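PDB 3LEW: SusD-like carbohydrate binding protein, which probably binds carbohydrate at the outer membrane of Bacteroides vulgatus, as a SusD-like protein thought to act in nutrient acquisition. Local coordinates for residues Tyr174-Ile178 with Ala212-Gln218; Ala259-Asp263 with Gln337-Ile341; Gly56-Val60 with Arg399-Trp403. The contacts are given in a common frame with arbitrary orientation. Where two conformers were deposited one is given. Numbering follows the deposited sequence.

Contact 1. Residues Tyr174-Ile178 with Ala212-Gln218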
ATOM      1  N   TYR A 174       9.376   6.619  12.661  1.00 14.01           N
ATOM      2  CA  TYR A 174       8.718   5.371  13.121  1.00 14.29           C
ATOM      3  C   TYR A 174       8.204   5.491  14.578  1.00 14.31           C
ATOM      4  O   TYR A 174       7.078   5.079  14.866  1.00 13.58           O
ATOM      5  CB  TYR A 174       9.612   4.140  12.930  1.00 13.93           C
ATOM      6  CG  TYR A 174       9.502   3.471  11.573  1.00 13.01           C
ATOM      7  CD1 TYR A 174       8.300   2.904  11.140  1.00 13.72           C
ATOM      8  CD2 TYR A 174      10.620   3.334  10.770  1.00 13.84           C
ATOM      9  CE1 TYR A 174       8.184   2.291   9.916  1.00 11.78           C
ATOM     10  CE2 TYR A 174      10.524   2.709   9.523  1.00 12.50           C
ATOM     11  CZ  TYR A 174       9.311   2.165   9.128  1.00 12.12           C
ATOM     12  OH  TYR A 174       9.179   1.532   7.916  1.00 14.09           O
ATOM     13  N   ALA A 175       9.004   6.037  15.498  1.00 13.24           N
ATOM     14  CA  ALA A 175       8.616   6.145  16.890  1.00 12.69           C
ATOM     15  C   ALA A 175       7.384   7.067  17.048  1.00 13.34           C
ATOM     16  O   ALA A 175       6.506   6.811  17.863  1.00 13.33           O
ATOM     17  CB  ALA A 175       9.798   6.628  17.776  1.00 12.60           C
ATOM     18  N   GLN A 176       7.349   8.135  16.245  1.00 13.56           N
ATOM     19  CA  GLN A 176       6.227   9.074  16.236  1.00 13.85           C
ATOM     20  C   GLN A 176       4.962   8.362  15.770  1.00 14.17           C
ATOM     21  O   GLN A 176       3.930   8.485  16.403  1.00 14.01           O
ATOM     22  CB  GLN A 176       6.527  10.275  15.308  1.00 14.71           C
ATOM     23  CG  GLN A 176       5.428  11.355  15.264  1.00 15.76           C
ATOM     24  CD  GLN A 176       5.261  12.034  16.599  1.00 19.44           C
ATOM     25  OE1 GLN A 176       6.253  12.477  17.200  1.00 19.51           O
ATOM     26  NE2 GLN A 176       4.022  12.109  17.098  1.00 24.31           N
ATOM     27  N   SER A 177       5.063   7.579  14.713  1.00 13.38           N
ATOM     28  CA  SER A 177       3.908   6.824  14.208  1.00 14.17           C
ATOM     29  C   SER A 177       3.351   5.888  15.273  1.00 14.26           C
ATOM     30  O   SER A 177       2.143   5.915  15.616  1.00 13.78           O
ATOM     31  CB  SER A 177       4.320   6.026  12.978  1.00 14.83           C
ATOM     32  OG  SER A 177       3.266   5.224  12.486  1.00 15.72           O
ATOM     33  N   ILE A 178       4.236   5.071  15.837  1.00 13.98           N
ATOM     34  CA  ILE A 178       3.853   4.093  16.842  1.00 13.16           C
ATOM     35  C   ILE A 178       3.282   4.790  18.076  1.00 13.58           C
ATOM     36  O   ILE A 178       2.221   4.373  18.572  1.00 13.99           O
ATOM     37  CB  ILE A 178       4.991   3.160  17.172  1.00 13.06           C
ATOM     38  CG1 ILE A 178       5.321   2.271  15.957  1.00 14.19           C
ATOM     39  CG2 ILE A 178       4.689   2.270  18.387  1.00 14.38           C
ATOM     40  CD1 ILE A 178       6.684   1.571  16.065  1.00 13.82           C
ATOM     41  N   ALA A 212       2.843  -0.933  11.520  1.00 12.73           N
ATOM     42  CA  ALA A 212       3.893   0.016  11.909  1.00 12.72           C
ATOM     43  C   ALA A 212       4.986  -0.616  12.764  1.00 12.43           C
ATOM     44  O   ALA A 212       6.190  -0.380  12.547  1.00 12.24           O
ATOM     45  CB  ALA A 212       3.264   1.258  12.642  1.00 13.44           C
ATOM     46  N   CYS A 213       4.574  -1.452  13.720  1.00 12.36           N
ATOM     47  CA  CYS A 213       5.500  -2.123  14.556  1.00 12.03           C
ATOM     48  C   CYS A 213       6.310  -3.142  13.811  1.00 13.03           C
ATOM     49  O   CYS A 213       7.491  -3.242  14.063  1.00 12.59           O
ATOM     50  CB  CYS A 213       4.803  -2.766  15.743  1.00 13.22           C
ATOM     51  SG  CYS A 213       4.160  -1.546  16.949  1.00 15.45           S
ATOM     52  N   LEU A 214       5.706  -3.850  12.870  1.00 12.68           N
ATOM     53  CA  LEU A 214       6.482  -4.738  12.005  1.00 13.32           C
ATOM     54  C   LEU A 214       7.562  -3.980  11.220  1.00 13.41           C
ATOM     55  O   LEU A 214       8.733  -4.405  11.171  1.00 14.05           O
ATOM     56  CB  LEU A 214       5.567  -5.512  11.044  1.00 13.24           C
ATOM     57  CG  LEU A 214       6.301  -6.579  10.212  1.00 13.31           C
ATOM     58  CD1 LEU A 214       6.483  -7.840  11.088  1.00 15.20           C
ATOM     59  CD2 LEU A 214       5.503  -6.935   8.915  1.00 14.52           C
ATOM     60  N   TYR A 215       7.168  -2.888  10.551  1.00 13.00           N
ATOM     61  CA  TYR A 215       8.092  -2.144   9.729  1.00 12.83           C
ATOM     62  C   TYR A 215       9.227  -1.513  10.528  1.00 13.19           C
ATOM     63  O   TYR A 215      10.352  -1.442  10.041  1.00 12.79           O
ATOM     64  CB  TYR A 215       7.343  -1.061   8.955  1.00 13.18           C
ATOM     65  CG  TYR A 215       6.348  -1.537   7.914  1.00 14.40           C
ATOM     66  CD1 TYR A 215       6.061  -2.883   7.696  1.00 16.35           C
ATOM     67  CD2 TYR A 215       5.675  -0.606   7.134  1.00 16.19           C
ATOM     68  CE1 TYR A 215       5.153  -3.270   6.734  1.00 16.16           C
ATOM     69  CE2 TYR A 215       4.783  -1.013   6.172  1.00 15.14           C
ATOM     70  CZ  TYR A 215       4.521  -2.327   5.969  1.00 17.86           C
ATOM     71  OH  TYR A 215       3.569  -2.702   5.033  1.00 15.90           O
ATOM     72  N   ALA A 216       8.928  -1.125  11.765  1.00 13.31           N
ATOM     73  CA  ALA A 216       9.899  -0.592  12.717  1.00 13.17           C
ATOM     74  C   ALA A 216      10.770  -1.648  13.423  1.00 13.37           C
ATOM     75  O   ALA A 216      11.627  -1.292  14.243  1.00 13.70           O
ATOM     76  CB  ALA A 216       9.161   0.288  13.786  1.00 13.33           C
ATOM     77  N   ARG A 217      10.530  -2.933  13.133  1.00 12.58           N
ATOM     78  CA  ARG A 217      11.258  -4.060  13.734  1.00 13.24           C
ATOM     79  C   ARG A 217      11.027  -4.228  15.236  1.00 14.27           C
ATOM     80  O   ARG A 217      11.910  -4.716  15.971  1.00 14.95           O
ATOM     81  CB  ARG A 217      12.769  -3.989  13.361  1.00 12.99           C
ATOM     82  CG  ARG A 217      12.951  -3.766  11.883  1.00 13.33           C
ATOM     83  CD  ARG A 217      14.442  -3.827  11.419  1.00 13.17           C
ATOM     84  NE  ARG A 217      14.996  -5.183  11.456  1.00 13.57           N
ATOM     85  CZ  ARG A 217      14.837  -6.098  10.508  1.00 16.12           C
ATOM     86  NH1 ARG A 217      14.137  -5.833   9.433  1.00 15.31           N
ATOM     87  NH2 ARG A 217      15.382  -7.311  10.646  1.00 18.40           N
ATOM     88  N   GLN A 218       9.832  -3.793  15.681  1.00 13.41           N
ATOM     89  CA  GLN A 218       9.348  -3.962  17.053  0.50 13.49           C
ATOM     90  C   GLN A 218       8.511  -5.242  17.093  1.00 13.59           C
ATOM     91  O   GLN A 218       7.271  -5.205  17.103  1.00 12.50           O
ATOM     92  CB  GLN A 218       8.497  -2.749  17.449  0.50 12.95           C
ATOM     93  CG  GLN A 218       9.333  -1.482  17.598  0.50 12.55           C
ATOM     94  CD  GLN A 218      10.257  -1.544  18.787  0.50 11.67           C
ATOM     95  OE1 GLN A 218       9.994  -2.244  19.746  0.50 15.64           O
ATOM     96  NE2 GLN A 218      11.355  -0.824  18.722  0.50 13.51           N
TER
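This is a buried, apolar packing of two antiparallel helices, 170-187 and 202-215, consistent with the TPR-like helical part of SusD-family proteins. The direction follows from the register: Tyr174 CA lies 6.1 Å from Ala216 CA, and Ile178 CA, one turn on, lies 6.4 Å from Ala212 CA, one turn back. Small residues permit this approach. The Ile178 side chain (m, t) meets Cys213 SG at 4.1 Å from its CD1, while its CG1 is 4.0 Å from Ala212 CB. Tyr174 covers the other end of the contact, with Ala216 N over one face of its ring and its CE1 3.6 Å from Tyr215 CB. Ser177 also points toward Ala212, but its hydroxyl bonds to Gly126 O in helix 111-135. Helix 202-215 ends in a Schellman motif: Arg217 has positive phi (66°), and Gln218 N, at the N-cap of helix 219-232, bonds back to Cys213 O at 2.9 Å. Within that turn, Ala216 CB touches Ile178 CD1 at 3.6 Å.

Contact 2. Residues Ala259-Asp263 with Gln337-Ile341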
ATOM      1  N   ALA A 259     -14.820   3.895   0.209  1.00 14.72           N
ATOM      2  CA  ALA A 259     -15.977   3.629  -0.670  1.00 14.34           C
ATOM      3  C   ALA A 259     -16.054   4.683  -1.776  1.00 15.16           C
ATOM      4  O   ALA A 259     -15.529   5.803  -1.651  1.00 15.07           O
ATOM      5  CB  ALA A 259     -17.286   3.638   0.123  1.00 15.39           C
ATOM      6  N   GLN A 260     -16.726   4.293  -2.851  1.00 13.89           N
ATOM      7  CA  GLN A 260     -16.920   5.129  -4.043  1.00 13.90           C
ATOM      8  C   GLN A 260     -18.364   5.167  -4.485  1.00 14.78           C
ATOM      9  O   GLN A 260     -19.061   4.133  -4.481  1.00 13.80           O
ATOM     10  CB  GLN A 260     -16.017   4.607  -5.146  1.00 12.90           C
ATOM     11  CG  GLN A 260     -14.548   4.832  -4.806  1.00 14.26           C
ATOM     12  CD  GLN A 260     -14.152   6.242  -5.018  1.00 13.80           C
ATOM     13  OE1 GLN A 260     -14.018   6.633  -6.174  1.00 14.12           O
ATOM     14  NE2 GLN A 260     -13.926   7.030  -3.927  1.00 13.24           N
ATOM     15  N   THR A 261     -18.824   6.371  -4.841  1.00 14.51           N
ATOM     16  CA  THR A 261     -20.179   6.592  -5.280  1.00 15.53           C
ATOM     17  C   THR A 261     -20.125   7.651  -6.356  1.00 16.40           C
ATOM     18  O   THR A 261     -19.098   8.276  -6.557  1.00 15.89           O
ATOM     19  CB  THR A 261     -21.083   7.145  -4.139  1.00 16.89           C
ATOM     20  OG1 THR A 261     -20.622   8.470  -3.798  1.00 14.71           O
ATOM     21  CG2 THR A 261     -21.000   6.259  -2.907  1.00 16.90           C
ATOM     22  N   ASN A 262     -21.239   7.894  -7.029  1.00 18.77           N
ATOM     23  CA  ASN A 262     -21.243   8.888  -8.103  1.00 20.78           C
ATOM     24  C   ASN A 262     -20.839  10.267  -7.604  1.00 21.35           C
ATOM     25  O   ASN A 262     -20.210  11.016  -8.356  1.00 23.92           O
ATOM     26  CB  ASN A 262     -22.588   8.951  -8.800  1.00 21.49           C
ATOM     27  CG  ASN A 262     -22.522   9.713 -10.139  1.00 24.27           C
ATOM     28  OD1 ASN A 262     -21.607   9.517 -10.981  1.00 23.72           O
ATOM     29  ND2 ASN A 262     -23.485  10.583 -10.329  1.00 25.81           N
ATOM     30  N   ASP A 263     -21.119  10.577  -6.332  1.00 20.83           N
ATOM     31  CA  ASP A 263     -20.777  11.821  -5.642  0.50 21.14           C
ATOM     32  C   ASP A 263     -19.316  11.901  -5.196  1.00 20.74           C
ATOM     33  O   ASP A 263     -18.779  12.963  -4.902  1.00 22.05           O
ATOM     34  CB  ASP A 263     -21.636  11.903  -4.368  0.50 21.05           C
ATOM     35  CG  ASP A 263     -23.058  11.383  -4.587  0.50 22.83           C
ATOM     36  OD1 ASP A 263     -23.823  12.053  -5.309  0.50 22.94           O
ATOM     37  OD2 ASP A 263     -23.408  10.308  -4.039  0.50 26.11           O
ATOM     38  N   GLN A 337     -17.942   4.117 -13.719  1.00 15.49           N
ATOM     39  CA  GLN A 337     -16.525   4.089 -13.314  1.00 15.28           C
ATOM     40  C   GLN A 337     -16.329   4.150 -11.796  1.00 15.81           C
ATOM     41  O   GLN A 337     -15.710   5.066 -11.269  1.00 15.15           O
ATOM     42  CB  GLN A 337     -15.734   5.180 -14.052  1.00 15.51           C
ATOM     43  CG  GLN A 337     -15.759   5.024 -15.568  1.00 17.09           C
ATOM     44  CD  GLN A 337     -15.031   6.131 -16.314  1.00 17.46           C
ATOM     45  OE1 GLN A 337     -14.093   6.786 -15.787  1.00 16.85           O
ATOM     46  NE2 GLN A 337     -15.453   6.347 -17.540  1.00 20.75           N
ATOM     47  N   LEU A 338     -16.894   3.170 -11.092  1.00 14.75           N
ATOM     48  CA  LEU A 338     -16.772   3.095  -9.647  1.00 14.28           C
ATOM     49  C   LEU A 338     -16.083   1.805  -9.237  1.00 13.77           C
ATOM     50  O   LEU A 338     -16.357   0.740  -9.762  1.00 12.98           O
ATOM     51  CB  LEU A 338     -18.148   3.126  -8.959  1.00 14.09           C
ATOM     52  CG  LEU A 338     -19.039   4.347  -9.201  1.00 16.11           C
ATOM     53  CD1 LEU A 338     -20.355   4.171  -8.395  1.00 16.57           C
ATOM     54  CD2 LEU A 338     -18.308   5.619  -8.786  1.00 16.55           C
ATOM     55  N   GLY A 339     -15.206   1.931  -8.257  1.00 13.53           N
ATOM     56  CA  GLY A 339     -14.606   0.775  -7.574  1.00 13.71           C
ATOM     57  C   GLY A 339     -13.973   1.230  -6.299  1.00 14.06           C
ATOM     58  O   GLY A 339     -13.260   2.230  -6.293  1.00 13.73           O
ATOM     59  N   ASP A 340     -14.198   0.493  -5.200  1.00 14.26           N
ATOM     60  CA  ASP A 340     -13.709   0.911  -3.890  1.00 14.19           C
ATOM     61  C   ASP A 340     -12.224   0.554  -3.738  1.00 13.84           C
ATOM     62  O   ASP A 340     -11.719  -0.369  -4.370  1.00 13.39           O
ATOM     63  CB  ASP A 340     -14.511   0.283  -2.734  1.00 15.14           C
ATOM     64  CG  ASP A 340     -16.001   0.685  -2.721  1.00 14.53           C
ATOM     65  OD1 ASP A 340     -16.449   1.549  -3.538  1.00 14.41           O
ATOM     66  OD2 ASP A 340     -16.752   0.124  -1.856  1.00 13.44           O
ATOM     67  N   ILE A 341     -11.566   1.266  -2.842  1.00 13.53           N
ATOM     68  CA  ILE A 341     -10.117   1.148  -2.663  1.00 13.56           C
ATOM     69  C   ILE A 341      -9.804   0.449  -1.329  1.00 14.28           C
ATOM     70  O   ILE A 341     -10.051   1.008  -0.274  1.00 14.75           O
ATOM     71  CB  ILE A 341      -9.427   2.510  -2.637  1.00 14.07           C
ATOM     72  CG1 ILE A 341      -9.829   3.384  -3.838  1.00 15.02           C
ATOM     73  CG2 ILE A 341      -7.886   2.311  -2.610  1.00 12.86           C
ATOM     74  CD1 ILE A 341      -9.607   2.755  -5.229  1.00 17.19           C
TER
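A buried carboxylate, rather than paired backbones, ties these two irregular segments together: Asp340 OD1 accepts the amide of Gln260 N at 2.8 Å (N-H...O angle 133°). The chains approach closely here, with Ala259 CA 4.8 Å from Asp340 CA. Arg332 reinforces the junction by forming a salt bridge with Asp340 OD1 and donating to Gln260 O, and Asp340 OD2 takes the amide of Val249. Asp340 lies just ahead of strand 341-345, whose Ile341 is backbone-bonded to His258, the residue before Ala259. At the other end of 337-341, Gln337 (phi 55°, psi 59°) and Leu338 both face Asp333, forming a G1 beta bulge. From the bulge, Leu338 points its CA-to-CB bond toward 259-263, its CD2 3.6 Å from Thr261 O and its CD1 4.1 Å from Asn262 N. The Gln260 side chain (m, m) curls back so that NE2 donates to Ala259 O at 3.0 Å, OE1 being held by Ser268; Gln260 CG lies 3.3 Å from Gly339 O.

Contact 3. Residues Gly56-Val60 with Arg399-Trp403; sequences GSDVV and RKELW
A bidentate, side-on Asp-Arg salt bridge joins the approach to strand 59-61 to the last turn of helix 387-401, within the interior of the SusD-type fold. Build Ser57 (phi/psi -93/-13°) and Asp58 (-112/1°) as a bend that opens into extended Val59 (-125/132°). Arg399 is helical (-62/-38°), Leu402 leaves helical geometry (-103/14°), and Trp403 is polyproline-like (-50/129°). The closest CA pair is Asp58 with Trp403, at 7.6 Å. Asp58 takes the m rotamer and points toward the helix; Arg399, with chi1 to chi3 m, t, p, presents the edge of its guanidinium. Arg399 NH2 donates to Asp58 OD1 at 2.9 Å and Arg399 NE to Asp58 OD2 at 3.0 Å, both nearly linear (175° and 173°). Asp58 OD2 has a second donor: a water that gives one hydrogen to it at 2.8 Å and the other to Arg399 O at 2.9 Å. Ser57 OG is satisfied by Val420 N, and Ser57 O by His450. Glu401 meets Arg302, Arg345 and Arg376 in salt bridges. Trp403 (chi1 t, chi2 96°) makes an apolar contact with Val59, CG2 of Val59 lying 3.7 Å from Trp403 CZ2. At the indole edge, the N-H of Trp403 NE1 donates to the backbone carbonyl Asp58 O at 3.0 Å and 175°.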
ATOM      1  N   GLY A  56       8.105  -3.031  -8.136  1.00 14.27           N
ATOM      2  CA  GLY A  56       8.369  -4.307  -7.552  1.00 14.24           C
ATOM      3  C   GLY A  56       8.751  -5.347  -8.602  1.00 14.05           C
ATOM      4  O   GLY A  56       9.069  -5.018  -9.772  1.00 15.41           O
ATOM      5  N   SER A  57       8.722  -6.596  -8.180  1.00 12.60           N
ATOM      6  CA  SER A  57       9.154  -7.698  -9.015  1.00 12.52           C
ATOM      7  C   SER A  57       8.036  -8.327  -9.787  1.00 13.04           C
ATOM      8  O   SER A  57       8.316  -9.177 -10.636  1.00 13.13           O
ATOM      9  CB  SER A  57       9.816  -8.779  -8.130  1.00 13.14           C
ATOM     10  OG  SER A  57      10.993  -8.248  -7.500  1.00 13.93           O
ATOM     11  N   ASP A  58       6.786  -8.010  -9.440  1.00 13.54           N
ATOM     12  CA  ASP A  58       5.655  -8.837  -9.911  1.00 14.07           C
ATOM     13  C   ASP A  58       4.696  -8.202 -10.905  1.00 13.49           C
ATOM     14  O   ASP A  58       3.688  -8.858 -11.349  1.00 13.40           O
ATOM     15  CB  ASP A  58       4.884  -9.352  -8.710  1.00 14.39           C
ATOM     16  CG  ASP A  58       5.782 -10.095  -7.737  1.00 15.90           C
ATOM     17  OD1 ASP A  58       6.603 -10.889  -8.255  1.00 16.35           O
ATOM     18  OD2 ASP A  58       5.711  -9.804  -6.510  1.00 15.71           O
ATOM     19  N   VAL A  59       4.978  -6.964 -11.271  1.00 13.91           N
ATOM     20  CA  VAL A  59       4.080  -6.166 -12.121  1.00 14.24           C
ATOM     21  C   VAL A  59       4.856  -5.681 -13.332  1.00 14.73           C
ATOM     22  O   VAL A  59       5.983  -5.206 -13.189  1.00 14.70           O
ATOM     23  CB  VAL A  59       3.495  -4.964 -11.313  1.00 14.61           C
ATOM     24  CG1 VAL A  59       2.719  -3.963 -12.207  1.00 15.53           C
ATOM     25  CG2 VAL A  59       2.608  -5.491 -10.151  1.00 11.95           C
ATOM     26  N   VAL A  60       4.257  -5.860 -14.512  1.00 14.05           N
ATOM     27  CA  VAL A  60       4.712  -5.347 -15.791  0.50 13.67           C
ATOM     28  C   VAL A  60       3.743  -4.255 -16.260  1.00 13.85           C
ATOM     29  O   VAL A  60       2.541  -4.557 -16.425  1.00 13.85           O
ATOM     30  CB  VAL A  60       4.664  -6.493 -16.861  0.50 14.20           C
ATOM     31  CG1 VAL A  60       5.139  -6.014 -18.220  0.50 12.55           C
ATOM     32  CG2 VAL A  60       5.464  -7.747 -16.403  0.50 11.44           C
ATOM     33  N   ARG A 399       3.761 -11.367  -1.366  1.00 12.41           N
ATOM     34  CA  ARG A 399       3.714 -11.006  -2.780  1.00 13.56           C
ATOM     35  C   ARG A 399       2.534 -11.676  -3.463  1.00 12.59           C
ATOM     36  O   ARG A 399       1.889 -11.062  -4.318  1.00 13.40           O
ATOM     37  CB  ARG A 399       5.027 -11.409  -3.469  1.00 13.36           C
ATOM     38  CG  ARG A 399       6.206 -10.495  -3.006  1.00 14.53           C
ATOM     39  CD  ARG A 399       7.521 -11.108  -3.399  1.00 16.74           C
ATOM     40  NE  ARG A 399       7.621 -11.306  -4.836  1.00 15.52           N
ATOM     41  CZ  ARG A 399       8.579 -12.040  -5.410  1.00 19.88           C
ATOM     42  NH1 ARG A 399       9.508 -12.640  -4.671  1.00 21.61           N
ATOM     43  NH2 ARG A 399       8.635 -12.180  -6.721  1.00 19.05           N
ATOM     44  N   LYS A 400       2.270 -12.904  -3.072  1.00 12.72           N
ATOM     45  CA  LYS A 400       1.207 -13.706  -3.699  1.00 12.98           C
ATOM     46  C   LYS A 400      -0.175 -13.200  -3.277  1.00 14.28           C
ATOM     47  O   LYS A 400      -1.040 -13.013  -4.115  1.00 15.55           O
ATOM     48  CB  LYS A 400       1.365 -15.169  -3.337  1.00 13.29           C
ATOM     49  CG  LYS A 400       2.570 -15.845  -3.966  1.00 13.63           C
ATOM     50  CD  LYS A 400       2.862 -17.173  -3.275  1.00 14.35           C
ATOM     51  CE  LYS A 400       1.724 -18.221  -3.503  1.00 16.40           C
ATOM     52  NZ  LYS A 400       1.897 -19.423  -2.609  1.00 15.44           N
ATOM     53  N   GLU A 401      -0.354 -12.980  -1.995  1.00 13.42           N
ATOM     54  CA  GLU A 401      -1.674 -12.607  -1.437  1.00 12.86           C
ATOM     55  C   GLU A 401      -2.005 -11.137  -1.625  1.00 14.15           C
ATOM     56  O   GLU A 401      -3.184 -10.792  -1.761  1.00 13.28           O
ATOM     57  CB  GLU A 401      -1.730 -12.984   0.052  1.00 13.98           C
ATOM     58  CG  GLU A 401      -3.007 -12.545   0.838  1.00 13.70           C
ATOM     59  CD  GLU A 401      -4.300 -13.193   0.376  1.00 14.84           C
ATOM     60  OE1 GLU A 401      -4.257 -14.191  -0.376  1.00 16.54           O
ATOM     61  OE2 GLU A 401      -5.384 -12.707   0.787  1.00 15.55           O
ATOM     62  N   LEU A 402      -0.982 -10.272  -1.546  1.00 14.12           N
ATOM     63  CA  LEU A 402      -1.161  -8.810  -1.551  1.00 14.63           C
ATOM     64  C   LEU A 402      -0.822  -8.132  -2.897  1.00 14.53           C
ATOM     65  O   LEU A 402      -0.685  -6.907  -2.960  1.00 14.05           O
ATOM     66  CB  LEU A 402      -0.348  -8.153  -0.420  1.00 14.70           C
ATOM     67  CG  LEU A 402      -0.677  -8.704   0.971  1.00 15.56           C
ATOM     68  CD1 LEU A 402       0.327  -8.144   2.026  1.00 15.62           C
ATOM     69  CD2 LEU A 402      -2.128  -8.421   1.398  1.00 15.62           C
ATOM     70  N   TRP A 403      -0.698  -8.924  -3.942  1.00 14.91           N
ATOM     71  CA  TRP A 403      -0.358  -8.424  -5.281  1.00 14.34           C
ATOM     72  C   TRP A 403      -1.262  -7.266  -5.652  1.00 13.98           C
ATOM     73  O   TRP A 403      -2.491  -7.358  -5.560  1.00 14.66           O
ATOM     74  CB  TRP A 403      -0.500  -9.542  -6.338  1.00 14.60           C
ATOM     75  CG  TRP A 403      -0.048  -9.114  -7.716  1.00 13.61           C
ATOM     76  CD1 TRP A 403       1.188  -9.328  -8.278  1.00 13.12           C
ATOM     77  CD2 TRP A 403      -0.807  -8.348  -8.700  1.00 13.38           C
ATOM     78  NE1 TRP A 403       1.228  -8.787  -9.556  1.00 14.29           N
ATOM     79  CE2 TRP A 403       0.017  -8.176  -9.820  1.00 12.77           C
ATOM     80  CE3 TRP A 403      -2.101  -7.816  -8.733  1.00 13.79           C
ATOM     81  CZ2 TRP A 403      -0.395  -7.454 -10.937  1.00 15.76           C
ATOM     82  CZ3 TRP A 403      -2.497  -7.104  -9.861  1.00 15.96           C
ATOM     83  CH2 TRP A 403      -1.647  -6.957 -10.943  1.00 16.98           C
TER
HETATM   84  O   HOH W   1       3.316  -8.877  -5.505  1.00 14.36           O

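Overall arrangement
Contact 3 closes the longest loop: its segments are separated by 338 residues, and contacts 1 and 2 are nested inside that loop in series, contact 1 closing before contact 2 opens. It joins the N-terminal and C-terminal parts of the chain, whereas contact 1 pairs nearby helices 170-187 and 202-215, and contact 2 links loops next to strands 254-258 and 341-345. Centre to centre, contact 3 is 23 Å from contact 1 and 24 Å from contact 2; contacts 1 and 2 are 31 Å apart on opposite sides of the chain's centre. None touch, the nearest atoms being about 7 Å apart (1 and 3), so these are three separate contacts, of which contact 3 brings together the parts furthest apart in sequence.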